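Local coordinates for 4-hydroxybenzoyl-CoA Thioesterase (Pseudomonas sp. CBS3, PDB 1LO8), which hydrolyses 4-hydroxybenzoyl-CoA to 4-hydroxybenzoate and coenzyme A, the last step in the breakdown of 4-chlorobenzoate, and works as a homotetramer, at residues G58-S63 with V118-D123; K85-K90 with I130-D135; V93-V98 with R112-R117. All coordinates share one frame; numbering follows the deposited sequence.

Interaction 1: G58-S63 with V118-D123; sequences GTPIVS and VFAMND. With 4CA (4-hydroxybenzyl coenzyme A), chain B.
T59 lays its methyl over the phenyl ring of F119: CG2 sits 3.7 Å from the ring centroid, a CH-pi contact displaced toward the rim. This pair belongs to the hot-dog fold of the thioesterase, where strands 56-68 and 107-123 run antiparallel and the segment 58-61 lines the substrate site, T59, P60 and I61 being assigned to substrate binding. With OG1 near +60° (chi1 60°), CG2 of T59 stands anti to the carbonyl carbon, which brings the methyl over the ring. Beside this pair the backbones close up, T59 CA lying 2.9 Å from V118 O in a CA-H...O contact. Two hydrogen bonds flank that point, A120 N to G58 O and V118 N to P60 O. P60 has no N-H to offer V118 O; its ring instead packs by CG against A120 CB at 3.6 Å and, less closely, against V118 CG2. Further along, V62 CG1 meets V118 CG1, and both valines also press on the coenzyme, V62 on the adenine and V118 on the ribose.

Outside this first shell, F119 is set among F39, F92 and Y136, with F39 edge-to-face, and R117 NH1 bonds to T59 O. G58 needs to be glycine: its backbone angles would jam a side chain against the preceding carbonyl, and a CB would also strike the ligand's phenol oxygen. Two hydrogen bonds tie 58-63 to the ligand: the pantetheine N4P donates to I61 O at 2.8 Å, and T59 N donates to the phenol oxygen O2B at 3.1 Å.

Interaction 2: K85-K90 with I130-D135; sequences KEWRRK and IEVPAD. With 4CA (4-hydroxybenzyl coenzyme A), chain B.
Backbone hydrogen bonding joins R89 to V132: V132 N donates to R89 O at 3.2 Å and so ties the loop after strand 77-87 to the segment leading into helix 134-140. Close by, a water lies between K90 O and I130 O, within hydrogen-bonding distance of both.

The apolar part is carried by V132 and W87. V132 CG1, placed anti to the backbone N (chi1 178°), reaches W87 CZ3 at 3.5 Å, the two side chains crossing at about a right angle. Both also touch I137 of the helix, which extends this packing, and V132 CG2 rests near R89 O.

Charge pairs lie toward the surface. R89 NH2 comes within 2.9 Å of E131 OE1, but the oxygen lies over a face of the guanidinium, whose plane is 85° from the carboxylate. No N-H points at it, so the attraction is purely electrostatic, and the arginine is poorly ordered. Within 85-90, R88 NE holds E86 OE1 at 2.6 Å, approaching from above the carboxylate plane, and K85 adds a long salt bridge to the same glutamate.

The ligand supplies the remaining contacts. K90 N donates to O9A of the 3'-phosphate at 2.6 Å, while K90 CB and CG lie alongside O8A of that group, each at 3.3 Å, CD follows a little farther off, and CG also approaches E131 CA. Shortening this side chain to an alanine would keep the amide bond and CB beside O8A, but would probably open a gap where CG and CD pass the phosphate and CG meets E131. The arrangement marks a coenzyme A binding site: K90, a substrate-binding residue, sits in a surface loop that receives the nucleotide 3'-phosphate through its backbone amide.

Interaction 3: V93-V98 with R112-R117; sequences VQRHSV and RADEIR. With 4CA (4-hydroxybenzyl coenzyme A), chain B.
V93 to S97 pairs with R112 to I116 in regular antiparallel register, the strand axes 4.5 Å apart at closest and inclined at 159°. This hairpin is part of the curved sheet of the hot-dog fold, which wraps around helix 25-41. Q94 and E115 form a hydrogen-bonded pair with both N...O distances 2.6 Å, and H96 with A113 forms the next.

On one face, R95 and D114 lie side by side with guanidinium and carboxylate nearly coplanar, 9° apart. NE meets OD1 in a very short bond while NH2 meets the syn lone pair of OD2 at 2.6 Å, a two-pronged salt bridge that should hold both groups flat. V93 CG2 touches I116 CG1 beside it, and I116 CG2 reaches the coenzyme's adenine.

The other face, toward helix 25-41, is polar despite its burial. With CG anti to its carbonyl carbon, H96 (chi1 -44°) sends NE2 to E115, and its ND1 bonds to T82. Q94, crossing R117, bonds by OE1 to S35 of that helix. R117 NH2 also makes a salt bridge with D32, and Y24 of the second subunit packs against this arginine. E115 OE1 gathers three donors, all out of the carboxylate plane: H96 NE2 at 3.1 Å, and R117 NE and NH2, side-on at 2.7 Å each.

Strand 107-123 carries interactions 1 and 3 at successive stretches. V62 and S63 both face I116 in a classic bulge, which joins strand 56-68 to the hairpin of interaction 3. Interaction 2 joins the end of strand 77-87 to the segment that leads from strand 126-130 into helix 134-140; K85 and E86 pair with V93, and I130 with F119. Burial differs. Interaction 1 is buried, mixing backbone bonds with apolar packing. Interaction 3 is partly buried, with its salt bridges split between an outer face and a polar inner one. Interaction 2 is a surface contact combining a backbone bond, V132-W87 packing and charge pairs. All three touch the same ligand: interaction 2 chiefly at the 3'-phosphate, interactions 1 and 3 both at the adenine and the benzyl ring.

Interaction 1: G58-S63 with V118-D123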
# COMPACT_ATOMS: atom_id res chain seq x y z
N GLY A 58 10.76 -17.19 -5.20
CA GLY A 58 11.26 -15.83 -5.01
C GLY A 58 12.36 -15.83 -3.96
O GLY A 58 12.91 -16.88 -3.67
N THR A 59 12.64 -14.65 -3.39
CA THR A 59 13.67 -14.48 -2.37
C THR A 59 13.13 -13.75 -1.14
O THR A 59 13.41 -12.56 -0.97
CB THR A 59 14.90 -13.73 -2.92
OG1 THR A 59 14.49 -12.44 -3.36
CG2 THR A 59 15.44 -14.47 -4.12
N PRO A 60 12.37 -14.45 -0.29
CA PRO A 60 11.79 -13.85 0.92
C PRO A 60 12.84 -13.26 1.84
O PRO A 60 13.98 -13.71 1.98
CB PRO A 60 11.12 -14.96 1.71
CG PRO A 60 11.47 -16.26 1.03
CD PRO A 60 12.03 -15.89 -0.35
N ILE A 61 12.43 -12.23 2.56
CA ILE A 61 13.36 -11.60 3.46
C ILE A 61 13.30 -12.27 4.81
O ILE A 61 12.22 -12.67 5.28
CB ILE A 61 13.05 -10.10 3.52
CG1 ILE A 61 14.13 -9.33 4.25
CG2 ILE A 61 11.64 -9.80 4.06
CD1 ILE A 61 13.88 -7.81 4.13
N VAL A 62 14.47 -12.41 5.43
CA VAL A 62 14.66 -13.03 6.76
C VAL A 62 15.19 -12.03 7.78
O VAL A 62 14.95 -12.13 8.96
CB VAL A 62 15.51 -14.32 6.76
CG1 VAL A 62 14.79 -15.40 5.96
CG2 VAL A 62 16.89 -14.14 6.13
N SER A 63 15.85 -10.98 7.30
CA SER A 63 16.38 -10.02 8.24
C SER A 63 16.63 -8.67 7.59
O SER A 63 16.94 -8.56 6.41
CB SER A 63 17.69 -10.61 8.74
OG SER A 63 18.22 -9.75 9.70
N VAL A 118 16.71 -15.16 1.23
CA VAL A 118 17.06 -16.52 0.80
C VAL A 118 16.22 -16.89 -0.43
O VAL A 118 15.12 -16.32 -0.66
CB VAL A 118 16.70 -17.56 1.87
CG1 VAL A 118 17.27 -17.26 3.23
CG2 VAL A 118 15.18 -17.62 2.00
N PHE A 119 16.71 -17.87 -1.20
CA PHE A 119 15.95 -18.39 -2.33
C PHE A 119 15.03 -19.40 -1.69
O PHE A 119 15.53 -20.14 -0.88
CB PHE A 119 16.83 -19.08 -3.35
CG PHE A 119 17.43 -18.03 -4.21
CD1 PHE A 119 16.72 -17.50 -5.29
CD2 PHE A 119 18.70 -17.53 -3.94
CE1 PHE A 119 17.26 -16.49 -6.09
CE2 PHE A 119 19.24 -16.52 -4.73
CZ PHE A 119 18.53 -16.00 -5.81
N ALA A 120 13.72 -19.38 -1.98
CA ALA A 120 12.84 -20.29 -1.31
C ALA A 120 11.86 -21.00 -2.19
O ALA A 120 11.46 -20.58 -3.27
CB ALA A 120 11.97 -19.61 -0.27
N MET A 121 11.41 -22.08 -1.63
CA MET A 121 10.44 -22.87 -2.29
C MET A 121 9.24 -22.99 -1.40
O MET A 121 9.35 -22.73 -0.20
CB MET A 121 11.10 -24.22 -2.52
CG MET A 121 12.07 -23.99 -3.63
SD MET A 121 12.71 -25.57 -4.14
CE MET A 121 12.64 -26.38 -2.52
N ASN A 122 8.11 -23.35 -1.97
CA ASN A 122 6.92 -23.53 -1.17
C ASN A 122 6.71 -25.02 -1.11
O ASN A 122 6.39 -25.62 -2.13
CB ASN A 122 5.65 -22.97 -1.85
CG ASN A 122 5.27 -21.53 -1.53
OD1 ASN A 122 5.10 -21.18 -0.36
ND2 ASN A 122 5.12 -20.68 -2.56
N ASP A 123 6.93 -25.63 0.04
CA ASP A 123 6.69 -27.05 0.08
C ASP A 123 5.28 -27.12 0.61
O ASP A 123 5.06 -27.20 1.82
CB ASP A 123 7.65 -27.75 1.03
CG ASP A 123 9.08 -27.64 0.58
OD1 ASP A 123 9.41 -27.21 -0.52
OD2 ASP A 123 9.91 -28.09 1.50
N1A 4CA B . 19.31 -13.34 10.05
C2A 4CA B . 20.26 -13.73 9.14
N3A 4CA B . 20.26 -14.76 8.35
C4A 4CA B . 19.13 -15.47 8.50
C5A 4CA B . 18.10 -15.22 9.38
C6A 4CA B . 18.19 -14.06 10.19
N6A 4CA B . 17.28 -13.67 11.06
N7A 4CA B . 17.11 -16.20 9.27
C8A 4CA B . 17.58 -17.03 8.33
N9A 4CA B . 18.81 -16.66 7.88
C1D 4CA B . 19.67 -17.42 7.04
C2D 4CA B . 19.82 -18.70 7.83
O2D 4CA B . 20.94 -18.66 8.71
C3D 4CA B . 20.19 -19.69 6.78
O3D 4CA B . 21.58 -19.62 6.57
P3D 4CA B . 22.82 -20.28 6.05
O7A 4CA B . 23.84 -20.23 7.17
O8A 4CA B . 22.47 -21.69 5.62
O9A 4CA B . 23.35 -19.52 4.86
C4D 4CA B . 19.36 -19.23 5.61
O4D 4CA B . 18.96 -17.85 5.95
C5D 4CA B . 18.17 -20.17 5.50
O5D 4CA B . 17.52 -20.19 6.79
P1A 4CA B . 17.25 -21.61 7.39
O1A 4CA B . 16.89 -21.42 8.82
O2A 4CA B . 18.54 -22.33 7.26
O3A 4CA B . 16.15 -22.36 6.60
P2A 4CA B . 14.53 -22.44 6.78
O4A 4CA B . 13.98 -23.03 5.52
O5A 4CA B . 14.26 -23.37 7.90
O6A 4CA B . 13.83 -21.00 7.13
CBP 4CA B . 12.55 -19.43 5.89
CCP 4CA B . 13.90 -20.14 6.01
CDP 4CA B . 11.42 -20.39 5.49
CEP 4CA B . 12.67 -18.25 4.93
CAP 4CA B . 12.11 -18.92 7.27
OAP 4CA B . 13.06 -17.93 7.74
C9P 4CA B . 10.91 -17.97 7.10
O9P 4CA B . 9.79 -18.33 6.72
N8P 4CA B . 11.11 -16.57 7.40
C7P 4CA B . 9.89 -15.81 7.08
C6P 4CA B . 10.03 -15.21 5.68
C5P 4CA B . 8.95 -14.13 5.47
O5P 4CA B . 7.76 -14.32 5.61
N4P 4CA B . 9.42 -12.79 5.20
C3P 4CA B . 8.33 -11.84 5.00
C2P 4CA B . 7.79 -11.90 3.57
S1P 4CA B . 8.94 -11.64 2.20
C1B 4CA B . 7.95 -11.53 0.76
C2B 4CA B . 8.68 -11.79 -0.48
C3B 4CA B . 8.62 -13.08 -1.05
C4B 4CA B . 9.30 -13.35 -2.25
C5B 4CA B . 10.03 -12.31 -2.88
O2B 4CA B . 10.58 -12.52 -4.13
C6B 4CA B . 10.13 -11.03 -2.27
C7B 4CA B . 9.40 -10.75 -1.10

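Interaction 2: K85-K90 with I130-D135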
# COMPACT_ATOMS: atom_id res chain seq x y z
N LYS A 85 26.08 -8.06 -1.08
CA LYS A 85 27.29 -7.82 -0.32
C LYS A 85 28.01 -9.09 0.10
O LYS A 85 29.20 -9.06 0.28
CB LYS A 85 27.08 -6.82 0.84
CG LYS A 85 27.65 -7.24 2.18
CD LYS A 85 26.95 -6.50 3.32
CE LYS A 85 27.78 -6.38 4.58
NZ LYS A 85 27.39 -7.38 5.59
N GLU A 86 27.30 -10.20 0.22
CA GLU A 86 27.91 -11.43 0.69
C GLU A 86 27.03 -12.62 0.44
O GLU A 86 25.82 -12.57 0.66
CB GLU A 86 28.07 -11.29 2.22
CG GLU A 86 28.39 -12.60 2.98
CD GLU A 86 28.40 -12.31 4.46
OE1 GLU A 86 28.35 -13.16 5.31
OE2 GLU A 86 28.43 -11.03 4.70
N TRP A 87 27.63 -13.70 -0.04
CA TRP A 87 26.88 -14.93 -0.28
C TRP A 87 27.14 -15.79 0.92
O TRP A 87 28.24 -15.82 1.47
CB TRP A 87 27.24 -15.68 -1.60
CG TRP A 87 26.95 -14.90 -2.83
CD1 TRP A 87 27.83 -14.14 -3.48
CD2 TRP A 87 25.72 -14.85 -3.57
NE1 TRP A 87 27.23 -13.57 -4.57
CE2 TRP A 87 25.93 -13.99 -4.65
CE3 TRP A 87 24.46 -15.42 -3.43
CZ2 TRP A 87 24.93 -13.67 -5.56
CZ3 TRP A 87 23.46 -15.10 -4.33
CH2 TRP A 87 23.69 -14.23 -5.39
N ARG A 88 26.13 -16.48 1.34
CA ARG A 88 26.33 -17.33 2.46
C ARG A 88 25.86 -18.67 2.01
O ARG A 88 25.69 -18.86 0.81
CB ARG A 88 25.68 -16.85 3.75
CG ARG A 88 26.05 -15.40 4.09
CD ARG A 88 25.18 -14.81 5.20
NE ARG A 88 25.80 -13.61 5.72
CZ ARG A 88 25.43 -12.96 6.82
NH1 ARG A 88 24.41 -13.36 7.57
NH2 ARG A 88 26.10 -11.85 7.15
N ARG A 89 25.59 -19.56 2.94
CA ARG A 89 25.16 -20.87 2.52
C ARG A 89 23.81 -20.91 1.84
O ARG A 89 23.70 -21.29 0.68
CB ARG A 89 25.20 -21.87 3.66
CG ARG A 89 24.66 -23.25 3.30
CD ARG A 89 25.34 -24.33 4.13
NE ARG A 89 25.52 -25.55 3.37
CZ ARG A 89 24.56 -26.45 3.32
NH1 ARG A 89 23.40 -26.28 3.95
NH2 ARG A 89 24.74 -27.55 2.61
N LYS A 90 22.78 -20.58 2.61
CA LYS A 90 21.41 -20.57 2.13
C LYS A 90 20.83 -19.16 2.14
O LYS A 90 19.65 -18.96 1.95
CB LYS A 90 20.53 -21.45 2.99
CG LYS A 90 20.90 -22.93 2.95
CD LYS A 90 19.92 -23.72 3.80
CE LYS A 90 19.95 -25.22 3.56
NZ LYS A 90 18.87 -25.92 4.27
N ILE A 130 16.54 -22.52 0.22
CA ILE A 130 17.43 -23.46 -0.45
C ILE A 130 18.84 -22.92 -0.60
O ILE A 130 19.11 -21.74 -0.50
CB ILE A 130 16.94 -23.88 -1.82
CG1 ILE A 130 16.91 -22.66 -2.71
CG2 ILE A 130 15.56 -24.52 -1.70
CD1 ILE A 130 16.73 -22.99 -4.18
N GLU A 131 19.76 -23.83 -0.87
CA GLU A 131 21.14 -23.47 -1.06
C GLU A 131 21.23 -22.50 -2.19
O GLU A 131 20.67 -22.76 -3.22
CB GLU A 131 21.98 -24.72 -1.43
CG GLU A 131 23.50 -24.52 -1.18
CD GLU A 131 24.28 -25.79 -1.01
OE1 GLU A 131 24.57 -26.25 0.07
OE2 GLU A 131 24.61 -26.33 -2.17
N VAL A 132 21.92 -21.39 -2.01
CA VAL A 132 22.00 -20.49 -3.12
C VAL A 132 22.38 -21.23 -4.37
O VAL A 132 23.33 -21.96 -4.33
CB VAL A 132 22.94 -19.35 -2.85
CG1 VAL A 132 22.96 -18.51 -4.12
CG2 VAL A 132 22.48 -18.57 -1.62
N PRO A 133 21.62 -21.10 -5.47
CA PRO A 133 21.96 -21.81 -6.67
C PRO A 133 23.23 -21.29 -7.33
O PRO A 133 23.38 -20.13 -7.63
CB PRO A 133 20.74 -21.79 -7.60
CG PRO A 133 19.64 -21.06 -6.84
CD PRO A 133 20.25 -20.49 -5.57
N ALA A 134 24.15 -22.19 -7.54
CA ALA A 134 25.41 -21.87 -8.16
C ALA A 134 25.28 -21.00 -9.41
O ALA A 134 26.03 -20.04 -9.66
CB ALA A 134 26.12 -23.18 -8.50
N ASP A 135 24.28 -21.37 -10.22
CA ASP A 135 24.00 -20.66 -11.46
C ASP A 135 23.68 -19.20 -11.16
O ASP A 135 24.04 -18.27 -11.89
CB ASP A 135 22.80 -21.21 -12.30
CG ASP A 135 21.77 -22.04 -11.58
OD1 ASP A 135 21.86 -22.34 -10.40
OD2 ASP A 135 20.80 -22.46 -12.38
N1A 4CA B . 19.31 -13.34 10.05
C2A 4CA B . 20.26 -13.73 9.14
N3A 4CA B . 20.26 -14.76 8.35
C4A 4CA B . 19.13 -15.47 8.50
C5A 4CA B . 18.10 -15.22 9.38
C6A 4CA B . 18.19 -14.06 10.19
N6A 4CA B . 17.28 -13.67 11.06
N7A 4CA B . 17.11 -16.20 9.27
C8A 4CA B . 17.58 -17.03 8.33
N9A 4CA B . 18.81 -16.66 7.88
C1D 4CA B . 19.67 -17.42 7.04
C2D 4CA B . 19.82 -18.70 7.83
O2D 4CA B . 20.94 -18.66 8.71
C3D 4CA B . 20.19 -19.69 6.78
O3D 4CA B . 21.58 -19.62 6.57
P3D 4CA B . 22.82 -20.28 6.05
O7A 4CA B . 23.84 -20.23 7.17
O8A 4CA B . 22.47 -21.69 5.62
O9A 4CA B . 23.35 -19.52 4.86
C4D 4CA B . 19.36 -19.23 5.61
O4D 4CA B . 18.96 -17.85 5.95
C5D 4CA B . 18.17 -20.17 5.50
O5D 4CA B . 17.52 -20.19 6.79
P1A 4CA B . 17.25 -21.61 7.39
O1A 4CA B . 16.89 -21.42 8.82
O2A 4CA B . 18.54 -22.33 7.26
O3A 4CA B . 16.15 -22.36 6.60
P2A 4CA B . 14.53 -22.44 6.78
O4A 4CA B . 13.98 -23.03 5.52
O5A 4CA B . 14.26 -23.37 7.90
O6A 4CA B . 13.83 -21.00 7.13
CBP 4CA B . 12.55 -19.43 5.89
CCP 4CA B . 13.90 -20.14 6.01
CDP 4CA B . 11.42 -20.39 5.49
CEP 4CA B . 12.67 -18.25 4.93
CAP 4CA B . 12.11 -18.92 7.27
OAP 4CA B . 13.06 -17.93 7.74
C9P 4CA B . 10.91 -17.97 7.10
O9P 4CA B . 9.79 -18.33 6.72
N8P 4CA B . 11.11 -16.57 7.40
C7P 4CA B . 9.89 -15.81 7.08
C6P 4CA B . 10.03 -15.21 5.68
C5P 4CA B . 8.95 -14.13 5.47
O5P 4CA B . 7.76 -14.32 5.61
N4P 4CA B . 9.42 -12.79 5.20
C3P 4CA B . 8.33 -11.84 5.00
C2P 4CA B . 7.79 -11.90 3.57
S1P 4CA B . 8.94 -11.64 2.20
C1B 4CA B . 7.95 -11.53 0.76
C2B 4CA B . 8.68 -11.79 -0.48
C3B 4CA B . 8.62 -13.08 -1.05
C4B 4CA B . 9.30 -13.35 -2.25
C5B 4CA B . 10.03 -12.31 -2.88
O2B 4CA B . 10.58 -12.52 -4.13
C6B 4CA B . 10.13 -11.03 -2.27
C7B 4CA B . 9.40 -10.75 -1.10
O HOH W 1 18.81 -19.29 -0.62

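Interaction 3: V93-V98 with R112-R117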
# COMPACT_ATOMS: atom_id res chain seq x y z
N VAL A 93 23.24 -11.47 1.51
CA VAL A 93 23.01 -10.14 2.00
C VAL A 93 22.96 -9.19 0.84
O VAL A 93 23.95 -9.02 0.15
CB VAL A 93 24.11 -9.68 2.97
CG1 VAL A 93 23.68 -8.38 3.68
CG2 VAL A 93 24.40 -10.76 4.02
N GLN A 94 21.78 -8.59 0.65
CA GLN A 94 21.61 -7.61 -0.38
C GLN A 94 21.62 -6.25 0.26
O GLN A 94 20.84 -6.00 1.17
CB GLN A 94 20.24 -7.76 -1.02
CG GLN A 94 20.19 -7.28 -2.48
CD GLN A 94 19.04 -7.91 -3.26
OE1 GLN A 94 18.07 -8.36 -2.65
NE2 GLN A 94 19.11 -7.94 -4.58
N ARG A 95 22.49 -5.40 -0.26
CA ARG A 95 22.65 -4.05 0.23
C ARG A 95 22.05 -3.01 -0.72
O ARG A 95 22.20 -3.09 -1.94
CB ARG A 95 24.13 -3.77 0.37
CG ARG A 95 24.39 -2.28 0.53
CD ARG A 95 25.71 -2.09 1.25
NE ARG A 95 25.58 -2.59 2.61
CZ ARG A 95 26.58 -2.59 3.48
NH1 ARG A 95 27.78 -2.14 3.17
NH2 ARG A 95 26.38 -3.05 4.70
N HIS A 96 21.34 -2.02 -0.15
CA HIS A 96 20.76 -0.98 -0.97
C HIS A 96 21.10 0.37 -0.39
O HIS A 96 21.17 0.58 0.83
CB HIS A 96 19.20 -1.05 -1.08
CG HIS A 96 18.58 -2.38 -1.32
ND1 HIS A 96 18.36 -2.81 -2.60
CD2 HIS A 96 18.20 -3.33 -0.44
CE1 HIS A 96 17.79 -3.99 -2.51
NE2 HIS A 96 17.69 -4.35 -1.22
N SER A 97 21.38 1.25 -1.28
CA SER A 97 21.65 2.63 -0.95
C SER A 97 20.64 3.47 -1.72
O SER A 97 20.45 3.30 -2.94
CB SER A 97 23.07 3.10 -1.22
OG SER A 97 23.21 4.34 -0.54
N VAL A 98 19.92 4.35 -1.01
CA VAL A 98 18.90 5.15 -1.65
C VAL A 98 19.32 6.59 -1.53
O VAL A 98 19.64 7.02 -0.44
CB VAL A 98 17.48 4.92 -1.03
CG1 VAL A 98 16.45 5.88 -1.61
CG2 VAL A 98 16.96 3.50 -1.20
N ARG A 112 19.45 3.72 3.60
CA ARG A 112 20.30 2.58 3.27
C ARG A 112 19.75 1.37 3.99
O ARG A 112 19.15 1.47 5.06
CB ARG A 112 21.77 2.84 3.63
CG ARG A 112 21.93 3.22 5.09
CD ARG A 112 22.82 4.42 5.36
NE ARG A 112 22.80 4.64 6.81
CZ ARG A 112 23.74 4.18 7.65
NH1 ARG A 112 24.85 3.60 7.22
NH2 ARG A 112 23.62 4.41 8.96
N ALA A 113 19.98 0.20 3.43
CA ALA A 113 19.44 -0.94 4.12
C ALA A 113 20.14 -2.20 3.65
O ALA A 113 20.47 -2.28 2.47
CB ALA A 113 17.95 -1.08 3.76
N ASP A 114 20.37 -3.15 4.57
CA ASP A 114 20.97 -4.43 4.24
C ASP A 114 19.90 -5.44 4.49
O ASP A 114 19.41 -5.55 5.62
CB ASP A 114 22.16 -4.80 5.15
CG ASP A 114 23.42 -4.09 4.80
OD1 ASP A 114 23.61 -3.53 3.75
OD2 ASP A 114 24.28 -4.10 5.76
N GLU A 115 19.56 -6.15 3.44
CA GLU A 115 18.54 -7.15 3.51
C GLU A 115 19.14 -8.52 3.43
O GLU A 115 19.91 -8.75 2.52
CB GLU A 115 17.49 -7.07 2.36
CG GLU A 115 16.64 -5.76 2.44
CD GLU A 115 15.64 -5.74 1.34
OE1 GLU A 115 15.84 -6.33 0.30
OE2 GLU A 115 14.59 -4.99 1.58
N ILE A 116 18.76 -9.39 4.35
CA ILE A 116 19.19 -10.77 4.32
C ILE A 116 18.01 -11.54 3.79
O ILE A 116 16.94 -11.52 4.39
CB ILE A 116 19.68 -11.29 5.67
CG1 ILE A 116 20.80 -10.41 6.15
CG2 ILE A 116 20.18 -12.73 5.58
CD1 ILE A 116 21.49 -11.06 7.35
N ARG A 117 18.20 -12.18 2.64
CA ARG A 117 17.16 -12.93 1.99
C ARG A 117 17.64 -14.32 1.64
O ARG A 117 18.81 -14.64 1.75
CB ARG A 117 16.71 -12.23 0.68
CG ARG A 117 16.11 -10.82 0.82
CD ARG A 117 15.97 -10.16 -0.53
NE ARG A 117 15.33 -8.84 -0.47
CZ ARG A 117 14.03 -8.66 -0.67
NH1 ARG A 117 13.16 -9.65 -0.93
NH2 ARG A 117 13.57 -7.44 -0.63
N1A 4CA B . 19.31 -13.34 10.05
C2A 4CA B . 20.26 -13.73 9.14
N3A 4CA B . 20.26 -14.76 8.35
C4A 4CA B . 19.13 -15.47 8.50
C5A 4CA B . 18.10 -15.22 9.38
C6A 4CA B . 18.19 -14.06 10.19
N6A 4CA B . 17.28 -13.67 11.06
N7A 4CA B . 17.11 -16.20 9.27
C8A 4CA B . 17.58 -17.03 8.33
N9A 4CA B . 18.81 -16.66 7.88
C1D 4CA B . 19.67 -17.42 7.04
C2D 4CA B . 19.82 -18.70 7.83
O2D 4CA B . 20.94 -18.66 8.71
C3D 4CA B . 20.19 -19.69 6.78
O3D 4CA B . 21.58 -19.62 6.57
P3D 4CA B . 22.82 -20.28 6.05
O7A 4CA B . 23.84 -20.23 7.17
O8A 4CA B . 22.47 -21.69 5.62
O9A 4CA B . 23.35 -19.52 4.86
C4D 4CA B . 19.36 -19.23 5.61
O4D 4CA B . 18.96 -17.85 5.95
C5D 4CA B . 18.17 -20.17 5.50
O5D 4CA B . 17.52 -20.19 6.79
P1A 4CA B . 17.25 -21.61 7.39
O1A 4CA B . 16.89 -21.42 8.82
O2A 4CA B . 18.54 -22.33 7.26
O3A 4CA B . 16.15 -22.36 6.60
P2A 4CA B . 14.53 -22.44 6.78
O4A 4CA B . 13.98 -23.03 5.52
O5A 4CA B . 14.26 -23.37 7.90
O6A 4CA B . 13.83 -21.00 7.13
CBP 4CA B . 12.55 -19.43 5.89
CCP 4CA B . 13.90 -20.14 6.01
CDP 4CA B . 11.42 -20.39 5.49
CEP 4CA B . 12.67 -18.25 4.93
CAP 4CA B . 12.11 -18.92 7.27
OAP 4CA B . 13.06 -17.93 7.74
C9P 4CA B . 10.91 -17.97 7.10
O9P 4CA B . 9.79 -18.33 6.72
N8P 4CA B . 11.11 -16.57 7.40
C7P 4CA B . 9.89 -15.81 7.08
C6P 4CA B . 10.03 -15.21 5.68
C5P 4CA B . 8.95 -14.13 5.47
O5P 4CA B . 7.76 -14.32 5.61
N4P 4CA B . 9.42 -12.79 5.20
C3P 4CA B . 8.33 -11.84 5.00
C2P 4CA B . 7.79 -11.90 3.57
S1P 4CA B . 8.94 -11.64 2.20
C1B 4CA B . 7.95 -11.53 0.76
C2B 4CA B . 8.68 -11.79 -0.48
C3B 4CA B . 8.62 -13.08 -1.05
C4B 4CA B . 9.30 -13.35 -2.25
C5B 4CA B . 10.03 -12.31 -2.88
O2B 4CA B . 10.58 -12.52 -4.13
C6B 4CA B . 10.13 -11.03 -2.27
C7B 4CA B . 9.40 -10.75 -1.10